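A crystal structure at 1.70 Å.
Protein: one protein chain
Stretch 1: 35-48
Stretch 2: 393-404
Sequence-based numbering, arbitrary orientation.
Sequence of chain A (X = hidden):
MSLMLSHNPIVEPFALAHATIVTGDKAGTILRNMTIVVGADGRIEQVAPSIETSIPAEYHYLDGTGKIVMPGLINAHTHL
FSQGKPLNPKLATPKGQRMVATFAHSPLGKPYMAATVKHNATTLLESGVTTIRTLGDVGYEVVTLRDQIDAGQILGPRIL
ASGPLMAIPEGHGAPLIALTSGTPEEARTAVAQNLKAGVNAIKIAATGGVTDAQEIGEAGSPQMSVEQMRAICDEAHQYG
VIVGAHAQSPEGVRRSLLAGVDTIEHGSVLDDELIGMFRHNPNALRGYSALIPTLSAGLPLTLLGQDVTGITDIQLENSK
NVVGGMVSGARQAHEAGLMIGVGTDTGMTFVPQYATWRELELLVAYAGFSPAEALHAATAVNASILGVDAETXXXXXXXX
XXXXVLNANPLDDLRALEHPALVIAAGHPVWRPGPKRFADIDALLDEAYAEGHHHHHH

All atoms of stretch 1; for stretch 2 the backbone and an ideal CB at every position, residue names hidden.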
# COMPACT_ATOMS: atom_id res chain seq x y z
N THR A 35 -17.50 20.52 6.93
CA THR A 35 -18.12 19.52 7.78
C THR A 35 -18.29 18.26 6.93
O THR A 35 -18.69 18.33 5.77
CB THR A 35 -19.51 19.96 8.28
OG1 THR A 35 -19.37 21.04 9.20
CG2 THR A 35 -20.23 18.80 8.97
N ILE A 36 -17.96 17.12 7.51
CA ILE A 36 -18.12 15.85 6.82
C ILE A 36 -19.16 15.08 7.63
O ILE A 36 -18.96 14.83 8.81
CB ILE A 36 -16.81 15.04 6.77
CG1 ILE A 36 -15.74 15.81 5.99
CG2 ILE A 36 -17.07 13.69 6.11
CD1 ILE A 36 -14.40 15.09 5.90
N VAL A 37 -20.26 14.74 6.98
CA VAL A 37 -21.33 14.02 7.65
C VAL A 37 -21.30 12.55 7.25
O VAL A 37 -21.32 12.22 6.07
CB VAL A 37 -22.70 14.62 7.30
CG1 VAL A 37 -23.80 13.88 8.05
CG2 VAL A 37 -22.71 16.11 7.63
N VAL A 38 -21.27 11.67 8.25
CA VAL A 38 -21.23 10.24 8.00
C VAL A 38 -22.51 9.55 8.46
O VAL A 38 -22.96 9.74 9.59
CB VAL A 38 -20.02 9.60 8.73
CG1 VAL A 38 -19.99 8.10 8.48
CG2 VAL A 38 -18.72 10.25 8.24
N GLY A 39 -23.10 8.75 7.57
CA GLY A 39 -24.33 8.05 7.89
C GLY A 39 -24.15 6.77 8.68
O GLY A 39 -23.03 6.34 8.95
N ALA A 40 -25.27 6.16 9.06
CA ALA A 40 -25.25 4.92 9.84
C ALA A 40 -24.69 3.76 9.04
O ALA A 40 -24.30 2.74 9.61
CB ALA A 40 -26.66 4.59 10.34
N ASP A 41 -24.65 3.91 7.72
CA ASP A 41 -24.11 2.87 6.86
C ASP A 41 -22.60 2.99 6.70
O ASP A 41 -21.99 2.24 5.94
CB ASP A 41 -24.79 2.91 5.48
CG ASP A 41 -24.59 4.23 4.76
OD1 ASP A 41 -23.99 5.15 5.34
OD2 ASP A 41 -25.05 4.33 3.60
N GLY A 42 -22.00 3.94 7.42
CA GLY A 42 -20.56 4.12 7.36
C GLY A 42 -20.05 4.84 6.13
O GLY A 42 -18.84 4.87 5.86
N ARG A 43 -20.97 5.44 5.37
CA ARG A 43 -20.62 6.17 4.17
C ARG A 43 -20.80 7.67 4.35
O ARG A 43 -21.60 8.13 5.17
CB ARG A 43 -21.48 5.70 3.00
CG ARG A 43 -21.22 4.27 2.60
CD ARG A 43 -22.11 3.83 1.45
NE ARG A 43 -21.86 2.44 1.07
CZ ARG A 43 -20.71 1.99 0.58
NH1 ARG A 43 -19.69 2.82 0.40
NH2 ARG A 43 -20.58 0.71 0.27
N ILE A 44 -20.03 8.44 3.58
CA ILE A 44 -20.08 9.89 3.64
C ILE A 44 -21.39 10.36 3.00
O ILE A 44 -21.69 10.01 1.87
CB ILE A 44 -18.90 10.49 2.87
CG1 ILE A 44 -17.59 10.05 3.53
CG2 ILE A 44 -19.01 12.01 2.83
CD1 ILE A 44 -16.35 10.46 2.77
N GLU A 45 -22.16 11.15 3.75
CA GLU A 45 -23.44 11.66 3.25
C GLU A 45 -23.34 13.11 2.79
O GLU A 45 -24.07 13.53 1.90
CB GLU A 45 -24.52 11.56 4.33
CG GLU A 45 -24.72 10.18 4.91
CD GLU A 45 -25.92 10.11 5.83
OE1 GLU A 45 -26.08 11.00 6.69
OE2 GLU A 45 -26.71 9.15 5.69
N GLN A 46 -22.46 13.88 3.42
CA GLN A 46 -22.29 15.28 3.06
C GLN A 46 -20.87 15.75 3.27
O GLN A 46 -20.18 15.29 4.18
CB GLN A 46 -23.19 16.18 3.91
CG GLN A 46 -24.68 15.90 3.88
CD GLN A 46 -25.45 16.89 4.74
OE1 GLN A 46 -25.39 18.10 4.51
NE2 GLN A 46 -26.16 16.38 5.73
N VAL A 47 -20.44 16.67 2.41
CA VAL A 47 -19.12 17.30 2.50
C VAL A 47 -19.39 18.73 2.07
O VAL A 47 -19.49 19.02 0.88
CB VAL A 47 -18.09 16.67 1.54
CG1 VAL A 47 -16.77 17.41 1.67
CG2 VAL A 47 -17.90 15.20 1.86
N ALA A 48 -19.52 19.64 3.03
CA ALA A 48 -19.82 21.02 2.69
C ALA A 48 -19.38 22.01 3.76
O ALA A 48 -19.07 21.62 4.88
CB ALA A 48 -21.32 21.15 2.44
N UNK A 393 -10.71 6.20 -0.92
CA UNK A 393 -9.64 6.96 -1.55
C UNK A 393 -9.85 8.45 -1.70
O UNK A 393 -8.94 9.17 -2.10
CB UNK A 393 -9.38 6.38 -2.94
N UNK A 394 -11.06 8.92 -1.39
CA UNK A 394 -11.36 10.35 -1.48
C UNK A 394 -12.56 10.65 -0.60
O UNK A 394 -13.40 9.78 -0.35
CB UNK A 394 -11.63 10.77 -2.93
N UNK A 395 -12.64 11.88 -0.12
CA UNK A 395 -13.74 12.29 0.73
C UNK A 395 -14.88 12.83 -0.10
O UNK A 395 -15.07 14.04 -0.21
CB UNK A 395 -13.28 13.34 1.75
N UNK A 396 -15.62 11.91 -0.71
CA UNK A 396 -16.75 12.26 -1.55
C UNK A 396 -17.99 11.51 -1.12
O UNK A 396 -17.92 10.37 -0.67
CB UNK A 396 -16.44 11.97 -3.02
N UNK A 397 -19.14 12.16 -1.28
CA UNK A 397 -20.43 11.58 -0.91
C UNK A 397 -20.62 10.22 -1.56
O UNK A 397 -20.38 10.05 -2.75
CB UNK A 397 -21.57 12.52 -1.31
N UNK A 398 -21.05 9.25 -0.75
CA UNK A 398 -21.28 7.91 -1.26
C UNK A 398 -20.16 6.94 -0.96
O UNK A 398 -20.37 5.72 -0.90
CB UNK A 398 -21.50 7.97 -2.77
N UNK A 399 -18.96 7.47 -0.76
CA UNK A 399 -17.81 6.62 -0.46
C UNK A 399 -17.69 6.29 1.02
O UNK A 399 -18.28 6.96 1.87
CB UNK A 399 -16.52 7.30 -0.94
N UNK A 400 -16.93 5.24 1.31
CA UNK A 400 -16.71 4.79 2.68
C UNK A 400 -16.09 5.90 3.51
O UNK A 400 -15.21 6.62 3.04
CB UNK A 400 -15.82 3.55 2.70
N UNK A 401 -16.54 6.05 4.74
CA UNK A 401 -16.01 7.09 5.60
C UNK A 401 -14.65 6.70 6.19
O UNK A 401 -14.53 6.41 7.37
CB UNK A 401 -17.00 7.39 6.72
N UNK A 402 -13.63 6.69 5.33
CA UNK A 402 -12.27 6.37 5.76
C UNK A 402 -11.59 7.72 5.91
O UNK A 402 -11.13 8.31 4.92
CB UNK A 402 -11.54 5.45 4.78
N UNK A 403 -11.55 8.23 7.14
CA UNK A 403 -10.99 9.55 7.39
C UNK A 403 -9.76 9.54 8.28
O UNK A 403 -9.67 8.77 9.23
CB UNK A 403 -12.06 10.45 8.02
N UNK A 404 -8.81 10.41 7.95
CA UNK A 404 -7.61 10.53 8.75
C UNK A 404 -7.55 11.98 9.22
O UNK A 404 -7.44 12.91 8.41
CB UNK A 404 -6.36 10.13 7.97

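Position 393 has a positive phi of 100°, which by itself favours glycine, and stretch 1 is out of reach. It is Gly 393. At 394 CA-to-CB points sideways and stretch 1 offers nothing near the CB, so many residues would suit. Ser 394 is found.

At 395 the bond also points sideways, but the ideal CB lies 4.3 Å from Ile 44 CD1 and 4.6 Å from Ile 36 CD1. These methyls ask for an apolar side chain. The residue is Leu 395. Its CD1 lies 3.8 Å from Ile 36 CD1, and its CD2 4.1 Å from Ile 44 CD1.

Position 396 points away into space free of stretch 1, and a polar or charged residue is as likely as any. It is Glu 396. Glu 396 OE1 accepts from Ser 394 OG at 2.7 Å.

At 397 the ideal CB lies 4.0 Å from Ile 44 O, beside the strand backbone. A compact or beta-branched residue would fit, and proline is compatible with the phi of -53°. Val 397 lays CG1 3.6 Å from Glu 45 O and CG2 4.0 Å from Gln 46 CA.

Position 398 has phi 101° and psi -25°. A CB here would be jammed against the preceding carbonyl O, which calls for glycine. Gly 398 N donates to Ile 44 O at 2.8 Å, and Arg 43 NH1 makes a weak hydrogen bond to Gly 398 O at 3.2 Å.

At 399 the bond points away, so a long polar chain is one of several options. The O of 399 accepts from Ile 44 N at 2.9 Å. The residue is Lys 399.

Position 400 points away too, with its ideal CB 4.6 Å from both Arg 43 NH1 and Gly 42 O. Small or polar residues would suit. It is Ser 400, joined to Arg 43 by a single beta bridge.

At 401 CA-to-CB points toward stretch 1. The ideal CB is a tight 3.2 Å from Gly 42 O and 3.5 Å from Val 38 CG1, which favours a small residue. Ala 401 fits, and its N donates to Gly 42 O at 2.8 Å.

Position 402 points away from stretch 1, which leaves the choice open, polar or apolar. It is Asp 402.

At 403 the bond points toward stretch 1, but nothing of stretch 1 lies within 5.5 Å of the ideal CB, so a larger apolar residue can reach across. Leu 403 CD1 approaches Ile 36 CG2 at 4.2 Å.

Position 404 is out of reach, so stretch 1 does not limit the choice. It is Leu 404.

Stretch 2, residues 393-404: GSLEVGKSADLL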
# COMPACT_ATOMS: atom_id res chain seq x y z
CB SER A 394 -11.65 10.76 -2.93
OG SER A 394 -12.81 10.12 -3.42
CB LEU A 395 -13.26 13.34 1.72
CG LEU A 395 -12.07 12.90 2.57
CD1 LEU A 395 -11.68 14.01 3.52
CD2 LEU A 395 -12.44 11.64 3.34
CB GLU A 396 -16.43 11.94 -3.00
CG GLU A 396 -15.33 12.81 -3.59
CD GLU A 396 -15.01 12.44 -5.02
OE1 GLU A 396 -14.34 11.41 -5.23
OE2 GLU A 396 -15.44 13.18 -5.93
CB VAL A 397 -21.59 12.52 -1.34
CG1 VAL A 397 -22.93 11.87 -1.03
CG2 VAL A 397 -21.47 13.85 -0.62
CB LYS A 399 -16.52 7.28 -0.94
CG LYS A 399 -16.39 7.39 -2.45
CD LYS A 399 -14.94 7.62 -2.85
CE LYS A 399 -14.81 7.90 -4.34
NZ LYS A 399 -15.46 6.86 -5.17
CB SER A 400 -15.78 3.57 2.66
OG SER A 400 -15.74 2.92 3.92
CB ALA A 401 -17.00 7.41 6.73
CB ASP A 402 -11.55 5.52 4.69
CG ASP A 402 -12.08 4.09 4.62
OD1 ASP A 402 -12.24 3.46 5.69
OD2 ASP A 402 -12.32 3.59 3.50
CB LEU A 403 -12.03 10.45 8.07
CG LEU A 403 -13.50 10.33 7.63
CD1 LEU A 403 -14.32 11.41 8.35
CD2 LEU A 403 -13.62 10.50 6.14
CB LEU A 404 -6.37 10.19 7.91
CG LEU A 404 -5.01 10.49 8.55
CD1 LEU A 404 -4.90 9.82 9.91
CD2 LEU A 404 -3.91 10.02 7.61
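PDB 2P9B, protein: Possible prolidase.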